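Local structure of catalase (Pseudomonas syringae, 1M7S) at residues 104-109 with 180-185; 123-128 with 186-191; 131-136 with 321-326; 168-173 with 412-417. The protein decomposes hydrogen peroxide into water and oxygen at a heme iron, protecting the cell from the toxic effects of the peroxide. All blocks are in the same frame, centred on the assembly; numbering follows the deposited sequence.

In the fold
All four contacts are buried; the first three touch the heme, and contact 4 lies farther out, about 21 Å from the centre of the chain. Contacts 1 and 2, each about 10 Å from that centre, share the antiparallel sheet: strands 107-114 and 117-124 are neighbours in it, and segments 180-185 and 186-191 follow directly on one another, the second ending in strand 190-191. Contact 1 is mainly ring packing with one backbone bond, contact 2 a backbone bridge with an asparagine side-chain bond. Contact 3 brings the loop before helix 137-144 to the start of helix 323-339, mixing apolar contacts with charges that reach other subunits. Contact 4 is helix against helix, and meets contact 2 where Thr128 bonds to Thr171.

Contact 1 of 4, residues 104-109 with 180-185; sequences DPHGFA and GTPAGY. With HEM (protoporphyrin IX containing Fe), chain E.
His106 and Tyr185 both place CG beside their own backbone N and anti to the carbonyl carbon (chi1 -72° and -70°), and these turns bring the two rings together. The side chains cross at about a right angle: Tyr185 CE1 comes to 3.9 Å from His106 CD2, with ring centroids 6.0 Å apart, too oblique to count as a stack or as an edge-to-face pair. The far end of the imidazole meets Pro182 tip to tip. Its CE1 lies 3.4 Å from Pro182 CD, while ND1 sits against Pro182 CG as well, so the proline ring and the tyrosine ring hold different parts of the same imidazole. Gly180 O lies in the plane of the His106 ring, at its edge near CE1.

That carbonyl has a firmer partner in the backbone. Asp104 N donates to Gly180 O over 3.2 Å in a nearly straight bond (167° at the hydrogen), tying the residues just before strand 107-114 to the loop that follows helix 169-176. Close by, Asp104 O and Gly180 O are only 3.1 Å apart; as two acceptors they cannot bond. Asp104 turns its carboxylate from the loop, and OD1 accepts from Val92 N and Val93 N. Further along, Gly107 CA packs 3.5 Å from the heme methyl CMA, and Tyr185 stacks on Phe89. The imidazole is thus held largely by van der Waals packing, near the side chains of Asn124 and His52, both predicted to be catalytic, and the one direct hydrogen bond between the segments is backbone to backbone.

Contact 2 of 4, residues 123-128 with 186-191; sequences GNNFPT and RFMDGN. With HEM (protoporphyrin IX containing Fe), chain E.
Asn191 and Asn125 carry most of this contact, with Met188 third. Asn191 is gripped from backbone and side chain alike. Its N donates to Asn124 O (2.7 Å) and its O accepts from Asn124 N (3.1 Å), which makes the two an antiparallel hydrogen-bonded pair. Its side-chain amide reaches the next residue: ND2 donates a hydrogen bond to Asn125 O at 2.9 Å, arriving from above the carbonyl plane although the oxygen lies in the amide plane of Asn191. Pro127 runs alongside, its CB 3.7 Å from Asn191 CG.

Asn125 turns CG in between its backbone N and carbonyl carbon (chi1 68°), and OD1 accepts from His106 N. Its CB meets the thioether of Met188, 3.7 Å from SD, the two side chains crossing at about a right angle. Asn125 CA also makes a C-H...O contact of 3.2 Å to Asp189 O, a buried carbonyl that has no hydrogen-bonding partner in the model. Gly123 O approaches the heme methyl CMA at 3.2 Å, and Asn124 CB packs on the methyl CMB. This single antiparallel bridge joins the end of strand 117-124 to strand 190-191 beside the distal heme pocket of the catalase beta barrel, where Asn124 is a predicted active-site residue.

Contact 3 of 4, residues 131-136 with 321-326; sequences IRDAIK and EDRLLQ. With HEM (protoporphyrin IX containing Fe), chain E.
The carboxylate of Asp133 and the guanidinium of Arg323 have their planes turned 71° from each other and do not bond directly. Water 3 lies in the guanidinium plane, at its edge, and links them: it accepts from Arg323 NH1 (3.0 Å) and donates to Asp133 OD2 (2.6 Å). Arg323 extends from CG to NE, and its CD brushes Asp133 OD2; beyond, NH1 also bonds to Ala404 O, and NH2 to Ala23 O of a second subunit. Asp133 OD1 takes Ile135 N on its anti side at 2.9 Å, forming an Asx turn, and bonds to Ser18 of that same neighbouring subunit.

Leu324 fills the apolar side. With CG anti to its backbone N (chi1 -166°), it sets CD1 3.4 Å from the heme methyl CMC and 3.9 Å from Ile131 CG1, while CD2 sits on Ile131 O, a buried carbonyl without a partner in the model. Ala134 CB packs on the heme vinyl carbon CBC, and Ala134 N makes a weak bond to Arg323 O. Asp322 OD1 accepts from both Leu324 N and Leu325 N, the N-cap of helix 323-339, which carries Tyr332, probably the axial ligand of the heme iron, as in other catalases.

Contact 4 of 4, residues 168-173 with 412-417; sequences ATRTLT and FKQAGD
Apolar contacts at Ala415 bring the two helices together. Its methyl enters between Thr169 and Arg170 on the facing helix, with CB 3.7 Å from Arg170 CA and 3.8 Å from Thr169 CG2. CG2 of Thr169 reaches it because it stands anti to the backbone N. Arg170 CB lies next to the same alanine, and the CA atoms of Arg170 and Ala415 are just 4.1 Å apart, so the backbones come close where the small residue sits. Just before the second helix, the Phe412 ring brings CE2 to 4.1 Å from Thr169 OG1, a glancing approach; the hydroxyl itself bonds to Pro166 O.

Here helix 169-176 packs on helix 413-421, part of the C-terminal helical region characteristic of catalases. The short segments run nearly parallel, 24° between their directions, and their axes approach to 8.3 Å.

Polar contacts line one flank. Arg170 runs straight out from CG to NE, and its guanidinium stands almost square to the Gln414 amide. NE gives a weak, bent bond to Gln414 OE1 (3.2 Å), an oxygen that also accepts from Ile278 N. Water 4 bridges a second pair, accepting from Arg170 NH2 and donating to Gln414 O at 2.7 Å. Arg170 NH1 goes instead to Thr128 OG1.

Within the first helix, Thr173 OG1 donates to Thr169 O at 2.8 Å, and Thr173 N reaches that oxygen from the other face of the carbonyl plane. The Thr173 hydroxyl is also bonded to the hydroxyl of Tyr460.

Contact 1 of 4, residues 104-109 with 180-185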
# COMPACT_ATOMS: atom_id res chain seq x y z
N ASP A 104 5.58 31.69 -1.55
CA ASP A 104 5.95 30.63 -0.60
C ASP A 104 7.47 30.69 -0.43
O ASP A 104 8.16 31.26 -1.29
CB ASP A 104 5.71 29.27 -1.32
CG ASP A 104 4.64 28.35 -0.80
OD1 ASP A 104 4.41 27.26 -1.43
OD2 ASP A 104 4.00 28.65 0.24
N PRO A 105 7.99 30.02 0.57
CA PRO A 105 9.42 29.74 0.69
C PRO A 105 9.68 28.73 -0.43
O PRO A 105 8.72 28.12 -0.99
CB PRO A 105 9.67 29.00 2.02
CG PRO A 105 8.30 29.11 2.68
CD PRO A 105 7.25 29.24 1.56
N HIS A 106 10.92 28.52 -0.83
CA HIS A 106 11.25 27.51 -1.84
C HIS A 106 12.33 26.58 -1.28
O HIS A 106 13.32 27.06 -0.72
CB HIS A 106 11.69 28.14 -3.17
CG HIS A 106 10.47 28.74 -3.83
ND1 HIS A 106 10.07 30.04 -3.57
CD2 HIS A 106 9.55 28.15 -4.65
CE1 HIS A 106 8.94 30.25 -4.24
NE2 HIS A 106 8.63 29.14 -4.89
N GLY A 107 12.11 25.29 -1.52
CA GLY A 107 13.07 24.27 -1.07
C GLY A 107 14.30 24.27 -1.97
O GLY A 107 14.19 24.50 -3.18
N PHE A 108 15.39 23.81 -1.41
CA PHE A 108 16.71 23.66 -2.09
C PHE A 108 17.40 22.51 -1.42
O PHE A 108 18.01 22.65 -0.36
CB PHE A 108 17.47 24.98 -1.94
CG PHE A 108 18.76 25.14 -2.72
CD1 PHE A 108 19.23 26.42 -2.95
CD2 PHE A 108 19.49 24.07 -3.21
CE1 PHE A 108 20.40 26.66 -3.66
CE2 PHE A 108 20.66 24.28 -3.93
CZ PHE A 108 21.10 25.59 -4.15
N ALA A 109 17.10 21.27 -1.82
CA ALA A 109 17.58 20.04 -1.22
C ALA A 109 18.69 19.41 -2.09
O ALA A 109 18.51 19.10 -3.27
CB ALA A 109 16.40 19.07 -1.05
N GLY A 180 9.46 36.02 -1.40
CA GLY A 180 8.40 35.01 -1.51
C GLY A 180 8.07 34.65 -2.95
O GLY A 180 7.49 33.57 -3.22
N THR A 181 8.48 35.43 -3.96
CA THR A 181 8.23 35.08 -5.36
C THR A 181 9.47 35.29 -6.23
O THR A 181 9.63 36.31 -6.94
CB THR A 181 7.09 35.93 -5.93
OG1 THR A 181 7.39 37.33 -5.65
CG2 THR A 181 5.72 35.67 -5.31
N PRO A 182 10.36 34.33 -6.26
CA PRO A 182 11.61 34.33 -7.03
C PRO A 182 11.38 34.33 -8.54
O PRO A 182 10.43 33.71 -9.04
CB PRO A 182 12.40 33.05 -6.65
CG PRO A 182 11.71 32.67 -5.34
CD PRO A 182 10.26 33.08 -5.47
N ALA A 183 12.33 34.89 -9.28
CA ALA A 183 12.23 34.85 -10.76
C ALA A 183 12.78 33.52 -11.29
O ALA A 183 12.40 33.11 -12.42
CB ALA A 183 13.01 36.00 -11.38
N GLY A 184 13.59 32.84 -10.50
CA GLY A 184 14.10 31.54 -10.93
C GLY A 184 14.82 30.87 -9.76
O GLY A 184 15.43 31.58 -8.94
N TYR A 185 14.93 29.58 -9.78
CA TYR A 185 15.67 28.85 -8.73
C TYR A 185 17.18 29.19 -8.83
O TYR A 185 17.89 29.21 -7.81
CB TYR A 185 15.51 27.35 -8.87
CG TYR A 185 14.13 26.83 -8.53
CD1 TYR A 185 13.55 27.15 -7.30
CD2 TYR A 185 13.52 25.94 -9.41
CE1 TYR A 185 12.31 26.63 -6.96
CE2 TYR A 185 12.28 25.39 -9.06
CZ TYR A 185 11.71 25.75 -7.87
OH TYR A 185 10.47 25.22 -7.55
CHA HEM E . 9.99 18.11 2.55
CHB HEM E . 12.76 21.86 3.83
CHC HEM E . 10.81 21.78 8.25
CHD HEM E . 8.81 17.46 7.26
C1A HEM E . 10.90 19.14 2.53
C2A HEM E . 11.67 19.55 1.33
C3A HEM E . 12.43 20.59 1.68
C4A HEM E . 12.15 20.87 3.08
CMA HEM E . 13.44 21.37 0.84
CAA HEM E . 11.54 18.82 -0.02
CBA HEM E . 12.70 17.82 -0.32
CGA HEM E . 12.54 17.31 -1.78
O1A HEM E . 12.24 16.09 -1.85
O2A HEM E . 12.80 18.19 -2.63
C1B HEM E . 12.51 22.15 5.14
C2B HEM E . 13.20 23.15 5.94
C3B HEM E . 12.65 23.14 7.17
C4B HEM E . 11.62 22.13 7.17
CMB HEM E . 14.33 24.04 5.40
CAB HEM E . 12.94 23.98 8.42
CBB HEM E . 14.10 24.54 8.67
C1C HEM E . 10.21 20.55 8.38
C2C HEM E . 9.79 19.97 9.63
C3C HEM E . 9.26 18.76 9.37
C4C HEM E . 9.29 18.60 7.93
CMC HEM E . 9.99 20.59 11.04
CAC HEM E . 8.67 17.69 10.31
CBC HEM E . 9.18 17.39 11.51
C1D HEM E . 8.91 17.32 5.87
C2D HEM E . 8.35 16.20 5.12
C3D HEM E . 8.66 16.37 3.84
C4D HEM E . 9.43 17.59 3.74
CMD HEM E . 7.53 15.09 5.80
CAD HEM E . 8.31 15.46 2.63
CBD HEM E . 9.53 14.51 2.34
CGD HEM E . 9.24 13.43 1.31
O1D HEM E . 10.25 12.95 0.69
O2D HEM E . 8.08 13.00 1.09
NA HEM E . 11.19 20.00 3.54
NB HEM E . 11.56 21.52 5.92
NC HEM E . 9.86 19.71 7.35
ND HEM E . 9.61 18.12 4.99
FE HEM E . 10.60 19.80 5.47
O HOH W 1 9.02 21.73 5.17

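Contact 2 of 4, residues 123-128 with 186-191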
# COMPACT_ATOMS: atom_id res chain seq x y z
N GLY A 123 17.58 22.11 2.49
CA GLY A 123 17.43 23.50 2.93
C GLY A 123 16.29 24.23 2.21
O GLY A 123 15.52 23.67 1.50
N ASN A 124 16.23 25.54 2.33
CA ASN A 124 15.30 26.46 1.76
C ASN A 124 16.01 27.74 1.37
O ASN A 124 17.11 28.02 1.86
CB ASN A 124 14.22 26.84 2.82
CG ASN A 124 13.01 25.95 2.84
OD1 ASN A 124 12.76 25.06 2.03
ND2 ASN A 124 12.15 26.10 3.86
N ASN A 125 15.38 28.56 0.53
CA ASN A 125 16.00 29.87 0.25
C ASN A 125 15.89 30.72 1.50
O ASN A 125 16.85 31.45 1.81
CB ASN A 125 15.38 30.50 -1.01
CG ASN A 125 13.93 30.92 -0.81
OD1 ASN A 125 13.18 30.23 -0.11
ND2 ASN A 125 13.49 32.05 -1.39
N PHE A 126 14.82 30.64 2.31
CA PHE A 126 14.77 31.52 3.49
C PHE A 126 15.70 30.97 4.57
O PHE A 126 15.72 29.76 4.82
CB PHE A 126 13.37 31.58 4.10
CG PHE A 126 12.27 32.18 3.27
CD1 PHE A 126 12.52 32.91 2.12
CD2 PHE A 126 10.95 32.03 3.72
CE1 PHE A 126 11.47 33.42 1.36
CE2 PHE A 126 9.91 32.61 2.99
CZ PHE A 126 10.17 33.29 1.81
N PRO A 127 16.45 31.82 5.25
CA PRO A 127 17.43 31.30 6.22
C PRO A 127 16.87 30.96 7.58
O PRO A 127 17.52 30.49 8.53
CB PRO A 127 18.45 32.46 6.35
CG PRO A 127 17.52 33.63 6.16
CD PRO A 127 16.59 33.25 4.99
N THR A 128 15.57 31.27 7.79
CA THR A 128 14.90 31.05 9.07
C THR A 128 13.56 30.35 8.75
O THR A 128 13.10 30.43 7.62
CB THR A 128 14.62 32.35 9.84
OG1 THR A 128 14.02 33.38 9.05
CG2 THR A 128 15.98 32.85 10.36
N ARG A 186 17.60 29.56 -10.04
CA ARG A 186 18.97 29.97 -10.27
C ARG A 186 19.26 31.33 -9.62
O ARG A 186 20.43 31.65 -9.43
CB ARG A 186 19.25 30.21 -11.79
CG ARG A 186 19.05 28.93 -12.60
CD ARG A 186 19.53 29.19 -14.07
NE ARG A 186 18.59 30.10 -14.72
CZ ARG A 186 18.95 30.94 -15.69
NH1 ARG A 186 20.25 30.94 -16.03
NH2 ARG A 186 18.06 31.73 -16.29
N PHE A 187 18.28 32.13 -9.29
CA PHE A 187 18.39 33.45 -8.73
C PHE A 187 17.93 33.51 -7.27
O PHE A 187 17.34 34.50 -6.87
CB PHE A 187 17.59 34.45 -9.61
CG PHE A 187 18.03 34.33 -11.05
CD1 PHE A 187 17.17 33.77 -11.98
CD2 PHE A 187 19.28 34.75 -11.46
CE1 PHE A 187 17.53 33.63 -13.31
CE2 PHE A 187 19.67 34.61 -12.79
CZ PHE A 187 18.81 34.05 -13.72
N MET A 188 18.23 32.46 -6.54
CA MET A 188 17.95 32.44 -5.11
C MET A 188 19.15 31.82 -4.38
O MET A 188 19.81 30.92 -4.92
CB MET A 188 16.72 31.67 -4.68
CG MET A 188 16.68 30.16 -4.81
SD MET A 188 14.98 29.53 -4.51
CE MET A 188 15.51 27.84 -4.14
N ASP A 189 19.27 32.17 -3.12
CA ASP A 189 20.28 31.51 -2.30
C ASP A 189 19.66 30.27 -1.67
O ASP A 189 18.47 30.02 -1.80
CB ASP A 189 20.78 32.43 -1.18
CG ASP A 189 21.79 33.47 -1.58
OD1 ASP A 189 22.19 33.57 -2.76
OD2 ASP A 189 22.22 34.22 -0.65
N GLY A 190 20.47 29.49 -0.96
CA GLY A 190 19.97 28.32 -0.24
C GLY A 190 20.59 28.38 1.16
O GLY A 190 21.65 29.00 1.40
N ASN A 191 19.84 27.87 2.13
CA ASN A 191 20.31 27.88 3.52
C ASN A 191 19.93 26.58 4.20
O ASN A 191 18.82 26.11 3.99
CB ASN A 191 19.68 29.05 4.30
CG ASN A 191 20.21 30.40 3.84
OD1 ASN A 191 21.30 30.80 4.18
ND2 ASN A 191 19.46 31.12 3.00
CHA HEM E . 9.99 18.11 2.55
CHB HEM E . 12.76 21.86 3.83
CHC HEM E . 10.81 21.78 8.25
CHD HEM E . 8.81 17.46 7.26
C1A HEM E . 10.90 19.14 2.53
C2A HEM E . 11.67 19.55 1.33
C3A HEM E . 12.43 20.59 1.68
C4A HEM E . 12.15 20.87 3.08
CMA HEM E . 13.44 21.37 0.84
CAA HEM E . 11.54 18.82 -0.02
CBA HEM E . 12.70 17.82 -0.32
CGA HEM E . 12.54 17.31 -1.78
O1A HEM E . 12.24 16.09 -1.85
O2A HEM E . 12.80 18.19 -2.63
C1B HEM E . 12.51 22.15 5.14
C2B HEM E . 13.20 23.15 5.94
C3B HEM E . 12.65 23.14 7.17
C4B HEM E . 11.62 22.13 7.17
CMB HEM E . 14.33 24.04 5.40
CAB HEM E . 12.94 23.98 8.42
CBB HEM E . 14.10 24.54 8.67
C1C HEM E . 10.21 20.55 8.38
C2C HEM E . 9.79 19.97 9.63
C3C HEM E . 9.26 18.76 9.37
C4C HEM E . 9.29 18.60 7.93
CMC HEM E . 9.99 20.59 11.04
CAC HEM E . 8.67 17.69 10.31
CBC HEM E . 9.18 17.39 11.51
C1D HEM E . 8.91 17.32 5.87
C2D HEM E . 8.35 16.20 5.12
C3D HEM E . 8.66 16.37 3.84
C4D HEM E . 9.43 17.59 3.74
CMD HEM E . 7.53 15.09 5.80
CAD HEM E . 8.31 15.46 2.63
CBD HEM E . 9.53 14.51 2.34
CGD HEM E . 9.24 13.43 1.31
O1D HEM E . 10.25 12.95 0.69
O2D HEM E . 8.08 13.00 1.09
NA HEM E . 11.19 20.00 3.54
NB HEM E . 11.56 21.52 5.92
NC HEM E . 9.86 19.71 7.35
ND HEM E . 9.61 18.12 4.99
FE HEM E . 10.60 19.80 5.47
O HOH W 1 9.02 21.73 5.17

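Contact 3 of 4, residues 131-136 with 321-326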
# COMPACT_ATOMS: atom_id res chain seq x y z
N ILE A 131 8.52 28.33 12.68
CA ILE A 131 8.31 27.80 14.03
C ILE A 131 9.62 27.23 14.58
O ILE A 131 10.53 27.14 13.76
CB ILE A 131 7.25 26.67 14.03
CG1 ILE A 131 7.59 25.64 12.98
CG2 ILE A 131 5.86 27.28 13.86
CD1 ILE A 131 6.74 24.35 13.02
N ARG A 132 9.68 26.94 15.89
CA ARG A 132 10.99 26.45 16.37
C ARG A 132 10.95 25.09 16.99
O ARG A 132 11.99 24.70 17.59
CB ARG A 132 11.52 27.51 17.37
CG ARG A 132 10.55 27.77 18.51
CD ARG A 132 11.17 28.63 19.59
NE ARG A 132 11.71 29.92 19.23
CZ ARG A 132 11.20 31.06 19.71
NH1 ARG A 132 11.82 32.20 19.43
NH2 ARG A 132 10.06 31.01 20.44
N ASP A 133 9.78 24.41 16.97
CA ASP A 133 9.72 23.08 17.56
C ASP A 133 8.92 22.22 16.60
O ASP A 133 7.84 22.67 16.21
CB ASP A 133 9.14 23.10 18.99
CG ASP A 133 9.24 21.77 19.71
OD1 ASP A 133 8.86 20.72 19.11
OD2 ASP A 133 9.68 21.67 20.91
N ALA A 134 9.39 21.06 16.21
CA ALA A 134 8.71 20.19 15.25
C ALA A 134 7.37 19.67 15.72
O ALA A 134 6.54 19.35 14.85
CB ALA A 134 9.62 19.03 14.86
N ILE A 135 7.07 19.68 17.04
CA ILE A 135 5.71 19.28 17.42
C ILE A 135 4.66 20.22 16.80
O ILE A 135 3.49 19.82 16.67
CB ILE A 135 5.66 19.17 18.97
CG1 ILE A 135 4.53 18.25 19.43
CG2 ILE A 135 5.56 20.55 19.63
CD1 ILE A 135 4.77 17.81 20.87
N LYS A 136 4.94 21.46 16.41
CA LYS A 136 4.02 22.37 15.77
C LYS A 136 3.95 22.25 14.25
O LYS A 136 3.07 22.85 13.60
CB LYS A 136 4.40 23.83 16.16
CG LYS A 136 4.41 24.11 17.66
CD LYS A 136 3.18 23.56 18.35
CE LYS A 136 1.87 24.22 17.82
NZ LYS A 136 0.74 23.50 18.54
N GLU A 321 20.96 20.20 18.51
CA GLU A 321 19.81 20.09 19.38
C GLU A 321 18.72 21.08 19.06
O GLU A 321 17.75 21.22 19.83
CB GLU A 321 20.25 20.24 20.87
CG GLU A 321 21.19 19.08 21.29
CD GLU A 321 22.58 19.20 20.66
OE1 GLU A 321 23.16 20.30 20.44
OE2 GLU A 321 23.16 18.15 20.27
N ASP A 322 18.76 21.73 17.88
CA ASP A 322 17.69 22.61 17.42
C ASP A 322 16.45 21.73 17.43
O ASP A 322 16.42 20.68 16.77
CB ASP A 322 18.04 23.09 16.01
CG ASP A 322 17.00 23.80 15.21
OD1 ASP A 322 15.79 23.49 15.32
OD2 ASP A 322 17.38 24.73 14.43
N ARG A 323 15.42 22.15 18.16
CA ARG A 323 14.25 21.33 18.29
C ARG A 323 13.38 21.12 17.06
O ARG A 323 12.65 20.12 17.03
CB ARG A 323 13.35 21.94 19.40
CG ARG A 323 14.11 21.74 20.71
CD ARG A 323 13.25 22.33 21.84
NE ARG A 323 14.06 22.45 23.07
CZ ARG A 323 13.54 23.05 24.17
NH1 ARG A 323 12.32 23.52 24.20
NH2 ARG A 323 14.32 23.09 25.25
N LEU A 324 13.50 21.94 16.05
CA LEU A 324 12.80 21.75 14.80
C LEU A 324 13.54 20.68 14.00
O LEU A 324 12.96 19.76 13.40
CB LEU A 324 12.83 23.11 14.04
CG LEU A 324 11.87 23.16 12.86
CD1 LEU A 324 10.43 23.05 13.34
CD2 LEU A 324 12.11 24.46 12.10
N LEU A 325 14.90 20.81 14.03
CA LEU A 325 15.71 19.83 13.30
C LEU A 325 15.54 18.40 13.81
O LEU A 325 15.51 17.42 13.03
CB LEU A 325 17.20 20.12 13.37
CG LEU A 325 18.16 19.13 12.65
CD1 LEU A 325 17.84 18.84 11.19
CD2 LEU A 325 19.58 19.71 12.79
N GLN A 326 15.53 18.23 15.13
CA GLN A 326 15.35 16.95 15.78
C GLN A 326 14.14 16.21 15.20
O GLN A 326 14.21 15.02 14.87
CB GLN A 326 15.21 17.14 17.30
CG GLN A 326 16.52 17.66 17.97
CD GLN A 326 17.40 16.44 18.25
OE1 GLN A 326 16.94 15.46 18.79
NE2 GLN A 326 18.69 16.49 17.87
CHA HEM E . 9.99 18.11 2.55
CHB HEM E . 12.76 21.86 3.83
CHC HEM E . 10.81 21.78 8.25
CHD HEM E . 8.81 17.46 7.26
C1A HEM E . 10.90 19.14 2.53
C2A HEM E . 11.67 19.55 1.33
C3A HEM E . 12.43 20.59 1.68
C4A HEM E . 12.15 20.87 3.08
CMA HEM E . 13.44 21.37 0.84
CAA HEM E . 11.54 18.82 -0.02
CBA HEM E . 12.70 17.82 -0.32
CGA HEM E . 12.54 17.31 -1.78
O1A HEM E . 12.24 16.09 -1.85
O2A HEM E . 12.80 18.19 -2.63
C1B HEM E . 12.51 22.15 5.14
C2B HEM E . 13.20 23.15 5.94
C3B HEM E . 12.65 23.14 7.17
C4B HEM E . 11.62 22.13 7.17
CMB HEM E . 14.33 24.04 5.40
CAB HEM E . 12.94 23.98 8.42
CBB HEM E . 14.10 24.54 8.67
C1C HEM E . 10.21 20.55 8.38
C2C HEM E . 9.79 19.97 9.63
C3C HEM E . 9.26 18.76 9.37
C4C HEM E . 9.29 18.60 7.93
CMC HEM E . 9.99 20.59 11.04
CAC HEM E . 8.67 17.69 10.31
CBC HEM E . 9.18 17.39 11.51
C1D HEM E . 8.91 17.32 5.87
C2D HEM E . 8.35 16.20 5.12
C3D HEM E . 8.66 16.37 3.84
C4D HEM E . 9.43 17.59 3.74
CMD HEM E . 7.53 15.09 5.80
CAD HEM E . 8.31 15.46 2.63
CBD HEM E . 9.53 14.51 2.34
CGD HEM E . 9.24 13.43 1.31
O1D HEM E . 10.25 12.95 0.69
O2D HEM E . 8.08 13.00 1.09
NA HEM E . 11.19 20.00 3.54
NB HEM E . 11.56 21.52 5.92
NC HEM E . 9.86 19.71 7.35
ND HEM E . 9.61 18.12 4.99
FE HEM E . 10.60 19.80 5.47
O HOH W 2 14.43 25.58 16.65
O HOH W 3 9.99 23.84 22.34
O HOH W 1 9.02 21.73 5.17

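Contact 4 of 4, residues 168-173 with 412-417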
# COMPACT_ATOMS: atom_id res chain seq x y z
N ALA A 168 7.07 33.45 14.65
CA ALA A 168 6.95 33.47 13.18
C ALA A 168 7.09 34.83 12.49
O ALA A 168 7.23 34.91 11.27
CB ALA A 168 5.57 32.97 12.83
N THR A 169 7.26 35.90 13.27
CA THR A 169 7.31 37.25 12.73
C THR A 169 8.43 37.44 11.72
O THR A 169 8.20 38.01 10.62
CB THR A 169 7.40 38.30 13.85
OG1 THR A 169 6.35 38.01 14.77
CG2 THR A 169 7.25 39.77 13.43
N ARG A 170 9.64 36.98 12.03
CA ARG A 170 10.74 37.24 11.05
C ARG A 170 10.47 36.49 9.75
O ARG A 170 10.61 37.07 8.66
CB ARG A 170 12.04 36.74 11.73
CG ARG A 170 13.29 37.06 10.86
CD ARG A 170 14.49 36.21 11.32
NE ARG A 170 15.64 36.81 10.63
CZ ARG A 170 16.05 36.76 9.36
NH1 ARG A 170 15.53 35.98 8.44
NH2 ARG A 170 17.10 37.54 9.07
N THR A 171 10.13 35.22 9.79
CA THR A 171 9.92 34.49 8.53
C THR A 171 8.66 34.89 7.78
O THR A 171 8.64 34.86 6.54
CB THR A 171 10.08 32.97 8.71
OG1 THR A 171 11.35 32.83 9.42
CG2 THR A 171 10.14 32.23 7.39
N LEU A 172 7.57 35.32 8.43
CA LEU A 172 6.44 35.88 7.71
C LEU A 172 6.84 37.17 7.01
O LEU A 172 6.33 37.49 5.94
CB LEU A 172 5.28 36.21 8.70
CG LEU A 172 4.63 34.92 9.21
CD1 LEU A 172 3.75 35.30 10.40
CD2 LEU A 172 3.87 34.29 8.05
N THR A 173 7.79 37.91 7.54
CA THR A 173 8.30 39.14 6.88
C THR A 173 9.00 38.73 5.61
O THR A 173 8.72 39.31 4.53
CB THR A 173 9.27 39.86 7.84
OG1 THR A 173 8.48 40.28 8.95
CG2 THR A 173 9.98 41.08 7.27
N PHE A 412 11.11 39.56 18.07
CA PHE A 412 10.85 40.68 17.17
C PHE A 412 12.07 41.41 16.63
O PHE A 412 11.95 42.11 15.61
CB PHE A 412 9.91 41.70 17.89
CG PHE A 412 8.76 41.02 18.58
CD1 PHE A 412 8.75 40.86 19.96
CD2 PHE A 412 7.74 40.44 17.83
CE1 PHE A 412 7.72 40.17 20.60
CE2 PHE A 412 6.70 39.78 18.48
CZ PHE A 412 6.68 39.64 19.85
N LYS A 413 13.25 41.33 17.23
CA LYS A 413 14.40 42.15 16.86
C LYS A 413 14.92 41.96 15.46
O LYS A 413 15.06 42.87 14.64
CB LYS A 413 15.57 41.93 17.86
CG LYS A 413 16.76 42.84 17.56
CD LYS A 413 17.98 42.47 18.37
CE LYS A 413 19.04 43.58 18.33
NZ LYS A 413 19.67 43.64 19.70
N GLN A 414 15.07 40.67 15.08
CA GLN A 414 15.61 40.32 13.76
C GLN A 414 14.61 40.66 12.67
O GLN A 414 14.99 41.02 11.55
CB GLN A 414 16.06 38.86 13.76
CG GLN A 414 17.50 38.72 14.29
CD GLN A 414 18.07 37.31 14.07
OE1 GLN A 414 17.50 36.60 13.24
NE2 GLN A 414 19.14 36.96 14.81
N ALA A 415 13.32 40.56 13.00
CA ALA A 415 12.28 40.90 12.03
C ALA A 415 12.33 42.40 11.74
O ALA A 415 12.12 42.80 10.61
CB ALA A 415 10.90 40.56 12.63
N GLY A 416 12.51 43.21 12.79
CA GLY A 416 12.68 44.67 12.59
C GLY A 416 13.96 44.97 11.80
O GLY A 416 13.97 45.85 10.89
N ASP A 417 15.06 44.33 12.11
CA ASP A 417 16.31 44.46 11.38
C ASP A 417 16.09 44.23 9.90
O ASP A 417 16.46 45.01 9.05
CB ASP A 417 17.39 43.50 11.92
CG ASP A 417 17.86 43.98 13.28
OD1 ASP A 417 17.66 45.15 13.61
OD2 ASP A 417 18.43 43.17 14.05
O HOH W 4 17.34 40.05 10.61